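Local coordinates for DyP (Bjerkandera adusta, PDB 3VXJ), which binds heme b and, as a dye-decolorizing peroxidase, probably uses hydrogen peroxide to oxidise dyes and phenolic compounds, at residues F220-K226 with F419-G425; G163-F167 with P333-E337; V45-S51 with I433-T437. All coordinates share one frame; numbering follows the deposited sequence.

Contact 1 (F220-K226 with F419-G425); sequences FRHFQQK and FVIPKGG. With HEM (protoporphyrin IX containing Fe), chain B.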
loop_
_atom_site.group_PDB
_atom_site.type_symbol
_atom_site.label_atom_id
_atom_site.label_comp_id
_atom_site.label_asym_id
_atom_site.label_seq_id
_atom_site.Cartn_x
_atom_site.Cartn_y
_atom_site.Cartn_z
ATOM N N PHE A 220 2.962 -2.933 6.694
ATOM C CA PHE A 220 2.880 -1.509 6.943
ATOM C C PHE A 220 4.240 -0.872 6.649
ATOM O O PHE A 220 5.281 -1.391 7.061
ATOM C CB PHE A 220 2.486 -1.223 8.401
ATOM C CG PHE A 220 2.425 0.241 8.705
ATOM C CD1 PHE A 220 1.307 0.972 8.346
ATOM C CD2 PHE A 220 3.491 0.902 9.308
ATOM C CE1 PHE A 220 1.245 2.337 8.579
ATOM C CE2 PHE A 220 3.434 2.266 9.537
ATOM C CZ PHE A 220 2.311 2.980 9.178
ATOM N N ARG A 221 4.222 0.248 5.931
ATOM C CA ARG A 221 5.438 1.027 5.679
ATOM C C ARG A 221 5.173 2.504 5.901
ATOM O O ARG A 221 4.214 3.055 5.355
ATOM C CB ARG A 221 5.935 0.833 4.249
ATOM C CG ARG A 221 6.185 -0.620 3.847
ATOM C CD ARG A 221 7.547 -1.122 4.291
ATOM N NE ARG A 221 8.585 -0.766 3.328
ATOM C CZ ARG A 221 9.890 -0.677 3.601
ATOM N NH1 ARG A 221 10.354 -0.859 4.833
ATOM N NH2 ARG A 221 10.740 -0.367 2.626
ATOM N N HIS A 222 6.009 3.144 6.714
ATOM C CA HIS A 222 5.928 4.582 6.867
ATOM C C HIS A 222 6.913 5.213 5.891
ATOM O O HIS A 222 8.128 5.111 6.085
ATOM C CB HIS A 222 6.262 4.970 8.309
ATOM C CG HIS A 222 6.434 6.438 8.521
ATOM N ND1 HIS A 222 7.060 6.960 9.633
ATOM C CD2 HIS A 222 6.070 7.499 7.761
ATOM C CE1 HIS A 222 7.081 8.277 9.542
ATOM N NE2 HIS A 222 6.501 8.630 8.409
ATOM N N PHE A 223 6.403 5.822 4.820
ATOM C CA PHE A 223 7.273 6.451 3.818
ATOM C C PHE A 223 7.213 7.956 3.960
ATOM O O PHE A 223 6.124 8.529 4.009
ATOM C CB PHE A 223 6.811 6.140 2.391
ATOM C CG PHE A 223 6.920 4.701 1.997
ATOM C CD1 PHE A 223 8.145 4.035 2.043
ATOM C CD2 PHE A 223 5.800 4.035 1.513
ATOM C CE1 PHE A 223 8.236 2.702 1.641
ATOM C CE2 PHE A 223 5.875 2.706 1.105
ATOM C CZ PHE A 223 7.103 2.035 1.160
ATOM N N GLN A 224 8.372 8.603 4.010
ATOM C CA GLN A 224 8.438 10.048 3.851
ATOM C C GLN A 224 8.698 10.348 2.379
ATOM O O GLN A 224 9.572 9.734 1.773
ATOM C CB GLN A 224 9.545 10.625 4.732
ATOM C CG GLN A 224 9.641 12.134 4.678
ATOM C CD GLN A 224 10.485 12.719 5.784
ATOM O OE1 GLN A 224 10.861 12.033 6.738
ATOM N NE2 GLN A 224 10.773 14.008 5.670
ATOM N N GLN A 225 7.967 11.305 1.815
ATOM C CA GLN A 225 8.138 11.680 0.408
ATOM C C GLN A 225 8.802 13.044 0.242
ATOM O O GLN A 225 8.541 13.985 1.014
ATOM C CB GLN A 225 6.794 11.646 -0.329
ATOM C CG GLN A 225 6.270 10.213 -0.562
ATOM C CD GLN A 225 4.841 10.160 -1.059
ATOM O OE1 GLN A 225 3.930 9.862 -0.300
ATOM N NE2 GLN A 225 4.643 10.431 -2.341
ATOM N N LYS A 226 9.662 13.122 -0.770
ATOM C CA LYS A 226 10.389 14.336 -1.114
ATOM C C LYS A 226 9.772 14.966 -2.359
ATOM O O LYS A 226 10.205 14.712 -3.492
ATOM C CB LYS A 226 11.861 14.001 -1.338
ATOM C CG LYS A 226 12.526 13.258 -0.178
ATOM C CD LYS A 226 12.625 14.078 1.089
ATOM C CE LYS A 226 13.583 13.437 2.079
ATOM N NZ LYS A 226 13.708 14.240 3.325
ATOM N N PHE A 419 13.134 9.431 -3.840
ATOM C CA PHE A 419 12.175 10.424 -3.353
ATOM C C PHE A 419 11.229 9.859 -2.292
ATOM O O PHE A 419 10.357 10.577 -1.780
ATOM C CB PHE A 419 11.340 10.984 -4.506
ATOM C CG PHE A 419 12.146 11.548 -5.635
ATOM C CD1 PHE A 419 12.987 12.637 -5.431
ATOM C CD2 PHE A 419 12.036 11.013 -6.906
ATOM C CE1 PHE A 419 13.733 13.172 -6.488
ATOM C CE2 PHE A 419 12.778 11.541 -7.973
ATOM C CZ PHE A 419 13.622 12.615 -7.757
ATOM N N VAL A 420 11.399 8.575 -1.990
ATOM C CA VAL A 420 10.554 7.859 -1.043
ATOM C C VAL A 420 11.476 7.203 -0.026
ATOM O O VAL A 420 12.278 6.340 -0.373
ATOM C CB VAL A 420 9.688 6.782 -1.744
ATOM C CG1 VAL A 420 8.888 5.992 -0.717
ATOM C CG2 VAL A 420 8.748 7.424 -2.775
ATOM N N ILE A 421 11.375 7.629 1.227
ATOM C CA ILE A 421 12.301 7.203 2.265
ATOM C C ILE A 421 11.563 6.354 3.299
ATOM O O ILE A 421 10.666 6.860 3.975
ATOM C CB ILE A 421 12.912 8.422 2.993
ATOM C CG1 ILE A 421 13.479 9.449 1.997
ATOM C CG2 ILE A 421 13.972 7.980 4.002
ATOM C CD1 ILE A 421 14.672 8.971 1.174
ATOM N N PRO A 422 11.913 5.060 3.420
ATOM C CA PRO A 422 11.296 4.260 4.483
ATOM C C PRO A 422 11.784 4.706 5.859
ATOM O O PRO A 422 12.996 4.765 6.111
ATOM C CB PRO A 422 11.766 2.827 4.168
ATOM C CG PRO A 422 12.220 2.869 2.719
ATOM C CD PRO A 422 12.787 4.249 2.547
ATOM N N LYS A 423 10.835 5.034 6.734
ATOM C CA LYS A 423 11.133 5.512 8.088
ATOM C C LYS A 423 10.805 4.469 9.150
ATOM O O LYS A 423 11.016 4.704 10.339
ATOM C CB LYS A 423 10.356 6.796 8.388
ATOM C CG LYS A 423 10.644 7.965 7.442
ATOM C CD LYS A 423 12.112 8.391 7.444
ATOM C CE LYS A 423 12.512 9.051 8.769
ATOM N NZ LYS A 423 13.977 9.308 8.803
ATOM N N GLY A 424 10.316 3.315 8.717
ATOM C CA GLY A 424 9.867 2.271 9.622
ATOM C C GLY A 424 8.740 1.490 8.993
ATOM O O GLY A 424 8.152 1.903 7.983
ATOM N N GLY A 425 8.433 0.359 9.605
ATOM C CA GLY A 425 7.344 -0.486 9.158
ATOM C C GLY A 425 7.293 -1.737 9.998
ATOM O O GLY A 425 8.190 -1.995 10.807
HETATM C CHA HEM B . -0.230 1.437 -7.699
HETATM C CHB HEM B . 1.796 5.295 -5.606
HETATM C CHC HEM B . 4.542 2.417 -2.854
HETATM C CHD HEM B . 2.507 -1.459 -4.906
HETATM C C1A HEM B . 0.104 2.728 -7.398
HETATM C C2A HEM B . -0.428 3.905 -8.048
HETATM C C3A HEM B . 0.147 4.975 -7.470
HETATM C C4A HEM B . 1.026 4.501 -6.425
HETATM C CMA HEM B . -0.087 6.460 -7.805
HETATM C CAA HEM B . -1.413 3.884 -9.238
HETATM C CBA HEM B . -2.895 3.857 -8.859
HETATM C CGA HEM B . -3.366 2.531 -8.309
HETATM O O1A HEM B . -3.470 1.536 -9.059
HETATM O O2A HEM B . -3.677 2.481 -7.087
HETATM C C1B HEM B . 2.708 4.859 -4.666
HETATM C C2B HEM B . 3.518 5.705 -3.816
HETATM C C3B HEM B . 4.279 4.904 -3.047
HETATM C C4B HEM B . 3.952 3.536 -3.388
HETATM C CMB HEM B . 3.485 7.249 -3.852
HETATM C CAB HEM B . 5.300 5.301 -1.960
HETATM C CBB HEM B . 5.239 6.472 -1.321
HETATM C C1C HEM B . 4.260 1.122 -3.206
HETATM C C2C HEM B . 4.924 -0.060 -2.689
HETATM C C3C HEM B . 4.371 -1.136 -3.270
HETATM C C4C HEM B . 3.337 -0.658 -4.163
HETATM C CMC HEM B . 6.055 -0.029 -1.643
HETATM C CAC HEM B . 4.702 -2.637 -3.063
HETATM C CBC HEM B . 5.958 -3.063 -2.872
HETATM C C1D HEM B . 1.547 -1.027 -5.785
HETATM C C2D HEM B . 0.629 -1.910 -6.461
HETATM C C3D HEM B . -0.203 -1.020 -7.330
HETATM C C4D HEM B . 0.277 0.318 -7.096
HETATM C CMD HEM B . 0.497 -3.439 -6.372
HETATM C CAD HEM B . -1.313 -1.511 -8.271
HETATM C CBD HEM B . -0.643 -1.996 -9.553
HETATM C CGD HEM B . -1.647 -2.545 -10.531
HETATM O O1D HEM B . -1.618 -2.101 -11.710
HETATM O O2D HEM B . -2.464 -3.414 -10.151
HETATM N NA HEM B . 0.998 3.130 -6.437
HETATM N NB HEM B . 3.019 3.529 -4.406
HETATM N NC HEM B . 3.326 0.715 -4.130
HETATM N ND HEM B . 1.295 0.292 -6.155
HETATM FE FE HEM B . 2.215 1.921 -5.326
HETATM O O HOH W 1 8.469 5.540 11.468
HETATM O O HOH W 2 0.737 1.959 -3.990
#

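Contact 2 (G163-F167 with P333-E337); sequences GHEHF and PYGPE. With HEM (protoporphyrin IX containing Fe), chain B.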
loop_
_atom_site.group_PDB
_atom_site.type_symbol
_atom_site.label_atom_id
_atom_site.label_comp_id
_atom_site.label_asym_id
_atom_site.label_seq_id
_atom_site.Cartn_x
_atom_site.Cartn_y
_atom_site.Cartn_z
ATOM N N GLY A 163 -7.884 11.668 -2.849
ATOM C CA GLY A 163 -7.535 10.368 -3.400
ATOM C C GLY A 163 -6.149 10.323 -4.030
ATOM O O GLY A 163 -5.665 9.250 -4.374
ATOM N N HIS A 164 -5.523 11.486 -4.208
ATOM C CA HIS A 164 -4.172 11.550 -4.758
ATOM C C HIS A 164 -3.161 11.482 -3.633
ATOM O O HIS A 164 -3.405 11.976 -2.530
ATOM C CB HIS A 164 -3.968 12.848 -5.548
ATOM C CG HIS A 164 -4.864 12.989 -6.737
ATOM N ND1 HIS A 164 -4.382 13.252 -8.001
ATOM C CD2 HIS A 164 -6.213 12.927 -6.854
ATOM C CE1 HIS A 164 -5.391 13.328 -8.849
ATOM N NE2 HIS A 164 -6.514 13.135 -8.179
ATOM N N GLU A 165 -2.017 10.867 -3.910
ATOM C CA GLU A 165 -0.905 10.889 -2.965
ATOM C C GLU A 165 -0.092 12.189 -3.184
ATOM O O GLU A 165 -0.406 12.978 -4.083
ATOM C CB GLU A 165 -0.086 9.591 -3.066
ATOM C CG GLU A 165 0.428 9.256 -4.460
ATOM C CD GLU A 165 1.525 10.205 -4.897
ATOM O OE1 GLU A 165 1.407 10.779 -5.999
ATOM O OE2 GLU A 165 2.470 10.408 -4.102
ATOM N N HIS A 166 0.901 12.426 -2.333
ATOM C CA HIS A 166 1.614 13.709 -2.307
ATOM C C HIS A 166 2.421 14.112 -3.549
ATOM O O HIS A 166 2.633 15.307 -3.749
ATOM C CB HIS A 166 2.430 13.862 -1.030
ATOM C CG HIS A 166 1.620 14.382 0.111
ATOM N ND1 HIS A 166 1.126 15.669 0.138
ATOM C CD2 HIS A 166 1.176 13.782 1.238
ATOM C CE1 HIS A 166 0.431 15.846 1.247
ATOM N NE2 HIS A 166 0.439 14.713 1.930
ATOM N N PHE A 167 2.852 13.165 -4.378
ATOM C CA PHE A 167 3.459 13.539 -5.659
ATOM C C PHE A 167 2.403 14.038 -6.656
ATOM O O PHE A 167 2.750 14.590 -7.703
ATOM C CB PHE A 167 4.228 12.379 -6.300
ATOM C CG PHE A 167 5.445 11.913 -5.524
ATOM C CD1 PHE A 167 6.335 12.809 -4.920
ATOM C CD2 PHE A 167 5.708 10.553 -5.428
ATOM C CE1 PHE A 167 7.445 12.343 -4.227
ATOM C CE2 PHE A 167 6.827 10.079 -4.738
ATOM C CZ PHE A 167 7.695 10.977 -4.131
ATOM N N PRO A 333 -2.256 9.126 2.457
ATOM C CA PRO A 333 -1.201 10.139 2.590
ATOM C C PRO A 333 -1.153 10.736 3.986
ATOM O O PRO A 333 -2.148 10.648 4.727
ATOM C CB PRO A 333 -1.629 11.222 1.584
ATOM C CG PRO A 333 -2.494 10.489 0.597
ATOM C CD PRO A 333 -3.258 9.522 1.450
ATOM N N TYR A 334 -0.037 11.364 4.346
ATOM C CA TYR A 334 0.020 12.156 5.567
ATOM C C TYR A 334 0.801 13.428 5.328
ATOM O O TYR A 334 1.627 13.502 4.415
ATOM C CB TYR A 334 0.612 11.370 6.748
ATOM C CG TYR A 334 2.125 11.273 6.753
ATOM C CD1 TYR A 334 2.903 12.271 7.356
ATOM C CD2 TYR A 334 2.778 10.184 6.179
ATOM C CE1 TYR A 334 4.300 12.196 7.356
ATOM C CE2 TYR A 334 4.180 10.102 6.180
ATOM C CZ TYR A 334 4.925 11.105 6.774
ATOM O OH TYR A 334 6.299 10.973 6.757
ATOM N N GLY A 335 0.541 14.414 6.178
ATOM C CA GLY A 335 1.317 15.637 6.193
ATOM C C GLY A 335 0.674 16.748 5.403
ATOM O O GLY A 335 -0.299 16.525 4.686
ATOM N N PRO A 336 1.221 17.964 5.531
ATOM C CA PRO A 336 0.654 19.146 4.900
ATOM C C PRO A 336 0.900 19.178 3.400
ATOM O O PRO A 336 1.791 18.491 2.889
ATOM C CB PRO A 336 1.418 20.292 5.573
ATOM C CG PRO A 336 2.743 19.689 5.910
ATOM C CD PRO A 336 2.433 18.278 6.307
ATOM N N GLU A 337 0.117 19.990 2.707
ATOM C CA GLU A 337 0.359 20.283 1.306
ATOM C C GLU A 337 1.728 20.920 1.121
ATOM O O GLU A 337 2.278 21.533 2.046
ATOM C CB GLU A 337 -0.756 21.180 0.756
ATOM C CG GLU A 337 -2.099 20.457 0.701
ATOM C CD GLU A 337 -2.072 19.291 -0.261
ATOM O OE1 GLU A 337 -2.160 19.545 -1.478
ATOM O OE2 GLU A 337 -1.956 18.132 0.196
HETATM C CHA HEM B . -0.230 1.437 -7.699
HETATM C CHB HEM B . 1.796 5.295 -5.606
HETATM C CHC HEM B . 4.542 2.417 -2.854
HETATM C CHD HEM B . 2.507 -1.459 -4.906
HETATM C C1A HEM B . 0.104 2.728 -7.398
HETATM C C2A HEM B . -0.428 3.905 -8.048
HETATM C C3A HEM B . 0.147 4.975 -7.470
HETATM C C4A HEM B . 1.026 4.501 -6.425
HETATM C CMA HEM B . -0.087 6.460 -7.805
HETATM C CAA HEM B . -1.413 3.884 -9.238
HETATM C CBA HEM B . -2.895 3.857 -8.859
HETATM C CGA HEM B . -3.366 2.531 -8.309
HETATM O O1A HEM B . -3.470 1.536 -9.059
HETATM O O2A HEM B . -3.677 2.481 -7.087
HETATM C C1B HEM B . 2.708 4.859 -4.666
HETATM C C2B HEM B . 3.518 5.705 -3.816
HETATM C C3B HEM B . 4.279 4.904 -3.047
HETATM C C4B HEM B . 3.952 3.536 -3.388
HETATM C CMB HEM B . 3.485 7.249 -3.852
HETATM C CAB HEM B . 5.300 5.301 -1.960
HETATM C CBB HEM B . 5.239 6.472 -1.321
HETATM C C1C HEM B . 4.260 1.122 -3.206
HETATM C C2C HEM B . 4.924 -0.060 -2.689
HETATM C C3C HEM B . 4.371 -1.136 -3.270
HETATM C C4C HEM B . 3.337 -0.658 -4.163
HETATM C CMC HEM B . 6.055 -0.029 -1.643
HETATM C CAC HEM B . 4.702 -2.637 -3.063
HETATM C CBC HEM B . 5.958 -3.063 -2.872
HETATM C C1D HEM B . 1.547 -1.027 -5.785
HETATM C C2D HEM B . 0.629 -1.910 -6.461
HETATM C C3D HEM B . -0.203 -1.020 -7.330
HETATM C C4D HEM B . 0.277 0.318 -7.096
HETATM C CMD HEM B . 0.497 -3.439 -6.372
HETATM C CAD HEM B . -1.313 -1.511 -8.271
HETATM C CBD HEM B . -0.643 -1.996 -9.553
HETATM C CGD HEM B . -1.647 -2.545 -10.531
HETATM O O1D HEM B . -1.618 -2.101 -11.710
HETATM O O2D HEM B . -2.464 -3.414 -10.151
HETATM N NA HEM B . 0.998 3.130 -6.437
HETATM N NB HEM B . 3.019 3.529 -4.406
HETATM N NC HEM B . 3.326 0.715 -4.130
HETATM N ND HEM B . 1.295 0.292 -6.155
HETATM FE FE HEM B . 2.215 1.921 -5.326
HETATM O O HOH W 3 -1.856 14.185 3.784
HETATM O O HOH W 2 0.737 1.959 -3.990
#

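Contact 3 (V45-S51 with I433-T437); sequences VPERITS and ISALT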
loop_
_atom_site.group_PDB
_atom_site.type_symbol
_atom_site.label_atom_id
_atom_site.label_comp_id
_atom_site.label_asym_id
_atom_site.label_seq_id
_atom_site.Cartn_x
_atom_site.Cartn_y
_atom_site.Cartn_z
ATOM N N VAL A 45 -14.127 -5.635 21.019
ATOM C CA VAL A 45 -14.354 -6.167 19.672
ATOM C C VAL A 45 -15.802 -6.029 19.171
ATOM O O VAL A 45 -16.013 -5.447 18.108
ATOM C CB VAL A 45 -13.798 -7.607 19.512
ATOM C CG1 VAL A 45 -14.259 -8.242 18.191
ATOM C CG2 VAL A 45 -12.294 -7.594 19.588
ATOM N N PRO A 46 -16.797 -6.522 19.940
ATOM C CA PRO A 46 -18.171 -6.425 19.435
ATOM C C PRO A 46 -18.649 -4.988 19.252
ATOM O O PRO A 46 -19.536 -4.735 18.436
ATOM C CB PRO A 46 -19.008 -7.120 20.526
ATOM C CG PRO A 46 -18.146 -7.107 21.739
ATOM C CD PRO A 46 -16.746 -7.218 21.241
ATOM N N GLU A 47 -18.055 -4.058 19.997
ATOM C CA GLU A 47 -18.451 -2.650 19.967
ATOM C C GLU A 47 -17.841 -1.844 18.822
ATOM O O GLU A 47 -18.485 -0.945 18.280
ATOM C CB GLU A 47 -18.111 -1.966 21.302
ATOM C CG GLU A 47 -18.792 -2.568 22.530
ATOM C CD GLU A 47 -20.292 -2.773 22.357
ATOM O OE1 GLU A 47 -21.006 -1.802 22.020
ATOM O OE2 GLU A 47 -20.760 -3.917 22.567
ATOM N N ARG A 48 -16.602 -2.168 18.468
ATOM C CA ARG A 48 -15.781 -1.271 17.651
ATOM C C ARG A 48 -15.160 -1.856 16.385
ATOM O O ARG A 48 -14.844 -1.111 15.458
ATOM C CB ARG A 48 -14.666 -0.663 18.508
ATOM C CG ARG A 48 -15.160 0.200 19.673
ATOM C CD ARG A 48 -15.653 1.559 19.202
ATOM N NE ARG A 48 -15.993 2.419 20.333
ATOM C CZ ARG A 48 -17.208 2.889 20.597
ATOM N NH1 ARG A 48 -18.230 2.606 19.798
ATOM N NH2 ARG A 48 -17.396 3.660 21.659
ATOM N N ILE A 49 -14.941 -3.167 16.346
ATOM C CA ILE A 49 -14.207 -3.744 15.211
ATOM C C ILE A 49 -15.132 -3.901 14.008
ATOM O O ILE A 49 -16.141 -4.609 14.071
ATOM C CB ILE A 49 -13.481 -5.057 15.571
ATOM C CG1 ILE A 49 -12.400 -4.811 16.647
ATOM C CG2 ILE A 49 -12.879 -5.708 14.309
ATOM C CD1 ILE A 49 -11.172 -3.987 16.210
ATOM N N THR A 50 -14.763 -3.236 12.919
ATOM C CA THR A 50 -15.614 -3.073 11.750
ATOM C C THR A 50 -15.379 -4.139 10.686
ATOM O O THR A 50 -14.261 -4.277 10.171
ATOM C CB THR A 50 -15.396 -1.675 11.149
ATOM O OG1 THR A 50 -15.403 -0.702 12.204
ATOM C CG2 THR A 50 -16.486 -1.351 10.150
ATOM N N SER A 51 -16.437 -4.874 10.358
ATOM C CA SER A 51 -16.387 -5.930 9.358
ATOM C C SER A 51 -16.534 -5.419 7.925
ATOM O O SER A 51 -16.985 -4.291 7.693
ATOM C CB SER A 51 -17.497 -6.949 9.622
ATOM O OG SER A 51 -18.771 -6.390 9.324
ATOM N N ILE A 433 -12.734 -11.647 13.032
ATOM C CA ILE A 433 -13.366 -11.005 14.171
ATOM C C ILE A 433 -13.631 -12.034 15.278
ATOM O O ILE A 433 -13.363 -11.768 16.456
ATOM C CB ILE A 433 -14.619 -10.210 13.734
ATOM C CG1 ILE A 433 -14.194 -9.050 12.810
ATOM C CG2 ILE A 433 -15.405 -9.683 14.948
ATOM C CD1 ILE A 433 -15.336 -8.241 12.232
ATOM N N SER A 434 -14.120 -13.216 14.900
ATOM C CA SER A 434 -14.336 -14.285 15.871
ATOM C C SER A 434 -13.017 -14.727 16.506
ATOM O O SER A 434 -12.961 -14.962 17.709
ATOM C CB SER A 434 -15.089 -15.469 15.243
ATOM O OG SER A 434 -14.364 -16.038 14.169
ATOM N N ALA A 435 -11.942 -14.807 15.718
ATOM C CA ALA A 435 -10.653 -15.224 16.275
ATOM C C ALA A 435 -10.116 -14.236 17.307
ATOM O O ALA A 435 -9.437 -14.634 18.251
ATOM C CB ALA A 435 -9.635 -15.468 15.180
ATOM N N LEU A 436 -10.431 -12.954 17.136
ATOM C CA LEU A 436 -10.021 -11.952 18.116
ATOM C C LEU A 436 -10.468 -12.305 19.530
ATOM O O LEU A 436 -9.695 -12.192 20.481
ATOM C CB LEU A 436 -10.538 -10.569 17.734
ATOM C CG LEU A 436 -9.815 -9.857 16.589
ATOM C CD1 LEU A 436 -10.545 -8.577 16.258
ATOM C CD2 LEU A 436 -8.359 -9.560 16.928
ATOM N N THR A 437 -11.717 -12.740 19.662
ATOM C CA THR A 437 -12.261 -13.057 20.979
ATOM C C THR A 437 -12.130 -14.533 21.369
ATOM O O THR A 437 -11.896 -14.840 22.543
ATOM C CB THR A 437 -13.724 -12.562 21.131
ATOM O OG1 THR A 437 -14.564 -13.205 20.163
ATOM C CG2 THR A 437 -13.781 -11.049 20.939
#

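Contact 1 (F220-K226 with F419-G425)
Phe-220 starts the run against Gly-425, its O lying 3.1 Å from Gly-425 CA, as strands 216-225 and 420-430 pair antiparallel at one edge of a four-stranded sheet in the C-terminal half of the DyP fold. Arg-221 lies alongside Pro-422 and points the same way: Pro-422 CB lies over one face of its guanidinium, and NH2 is 3.6 Å from Pro-422 CG, while the charged end makes a salt bridge with Asp-103. His-222 stands opposite two residues, a beta bulge: its N donates to Gly-424 O (2.8 Å) and its O accepts from Lys-423 N. The CB of Lys-423 sits over one face of the imidazole, a CH-pi contact 3.8 Å from the ring centroid. A water in the plane of that ring bonds both ND1 and Lys-423 O, and NE2 is held by Tyr-334. Phe-223 turns toward the heme; with CG anti to the carbonyl carbon (chi1 -66°), its CD1 rests 3.5 Å from Val-420 CG1 while CZ approaches the heme methyl CMC. Gln-224 restores regular pairing, exchanging two bonds with Ile-421. Gln-225 runs extended to the rim of the heme, NE2 lying 3.7 Å from heme CMB and hydrogen-bonded to Glu-165 OE2. At Lys-226, just before helix 227-236, the ladder closes with Lys-226 N donating to Phe-419 O over 2.8 Å.

Contact 2 (G163-F167 with P333-E337)
Beside the heme, in the loop leading into the GXXDG motif of DyP-type peroxidases, His-166 pushes its imidazole into the bend that 333-337 makes on leaving strand 328-334. Backbone carbonyls gather about the ring. NE2 lies 3.0 Å from Tyr-334 O, while Gly-335 O stands near the ring plane at the edge. A water hydrogen-bonded to His-166 NE2 bridges to the bend by donating to Gly-335 O, the water oxygen 3.0 Å from that carbonyl oxygen. On the CE1 side Pro-336 O comes within 3.4 Å of CE1, and Glu-337 brings OE2 to 3.5 Å from the same carbon, its carboxylate plane turned 35° from the imidazole. Glu-337 is itself tied by OE1 to Arg-157 in a salt bridge. Pro-333 packs from the start of the bend, its CB 3.8 Å from His-166 CD2 and its CG against His-164 O and Glu-165 CA. Glu-165 turns from the bend toward the heme: CG sits between the backbone N and carbonyl carbon (chi1 55°) and the chain folds again at chi2 (70°), which brings OE2 back onto Phe-167 N at 2.8 Å, met from above the carboxylate plane, and beside heme methyl CMB. Pro-333 and the bend thus back a loop of the DyP heme pocket, whose continuation supplies Gly-172, Ile-173 and Ser-174 to the heme.

Contact 3 (V45-S51 with I433-T437)
The CB of Val-45 points toward helix 433-440, and the side chain divides its two methyls between that helix's residues. With CG1 anti to the backbone N (chi1 170°), this branch meets Ile-433 CG2 at 3.7 Å; the other, CG2, faces Leu-436, 3.9 Å from CD1 and equally near its CB. The valine's CB is left to the methyl of Thr-437, whose CG2 lies 3.7 Å away. Ile-433, Leu-436 and Thr-437, spaced i, i+3 and i+4 along one turn, all meet this one valine. Ile-49 and Ile-433 lie flank to flank, running antiparallel, with Ile-49 CG2 3.9 Å from Ile-433 CG1. That same CG2 also touches Leu-436 CD1, so the leucine tip is shared by Val-45 and Ile-49. The interface is apolar: the last turn of helix 34-48, in the N-terminal dimeric alpha+beta barrel domain, packs against the C-terminal helix 433-440. Strand 65-71 joins the packing: Val-67 and Leu-69 touch Ile-49, and Phe-71 touches Leu-436. Past the helix Thr-50 points away from helix 433-440 and bonds through OG1 to Val-67 N. Ile-433 reaches along this stretch: its chain is extended at chi2 (176°), carrying CD1 to 3.6 Å from Ser-51 CB. The hydroxyl of Ser-51 is directed elsewhere, OG capping the next helix by a hydrogen bond with Ile-54 N.

In the fold
From the N terminus, 45-51 comes first and waits until 433-437 for its partner, so contact 3 closes a loop of 381 residues enclosing the other two. Inside it, 163-167 opens contact 2 and 220-226 opens contact 1; 333-337 then closes contact 2 before 419-425 closes contact 1, and the two loops cross. They also touch, beside the heme, and reach opposite outer strands of the same sheet, 328-334 and 420-430. Contact 3 lies apart, its centre about 30 Å from each of the others. Strand 420-430 runs on toward helix 433-440, linking the heme-side sheet of contact 1 to the N-terminal domain at contact 3.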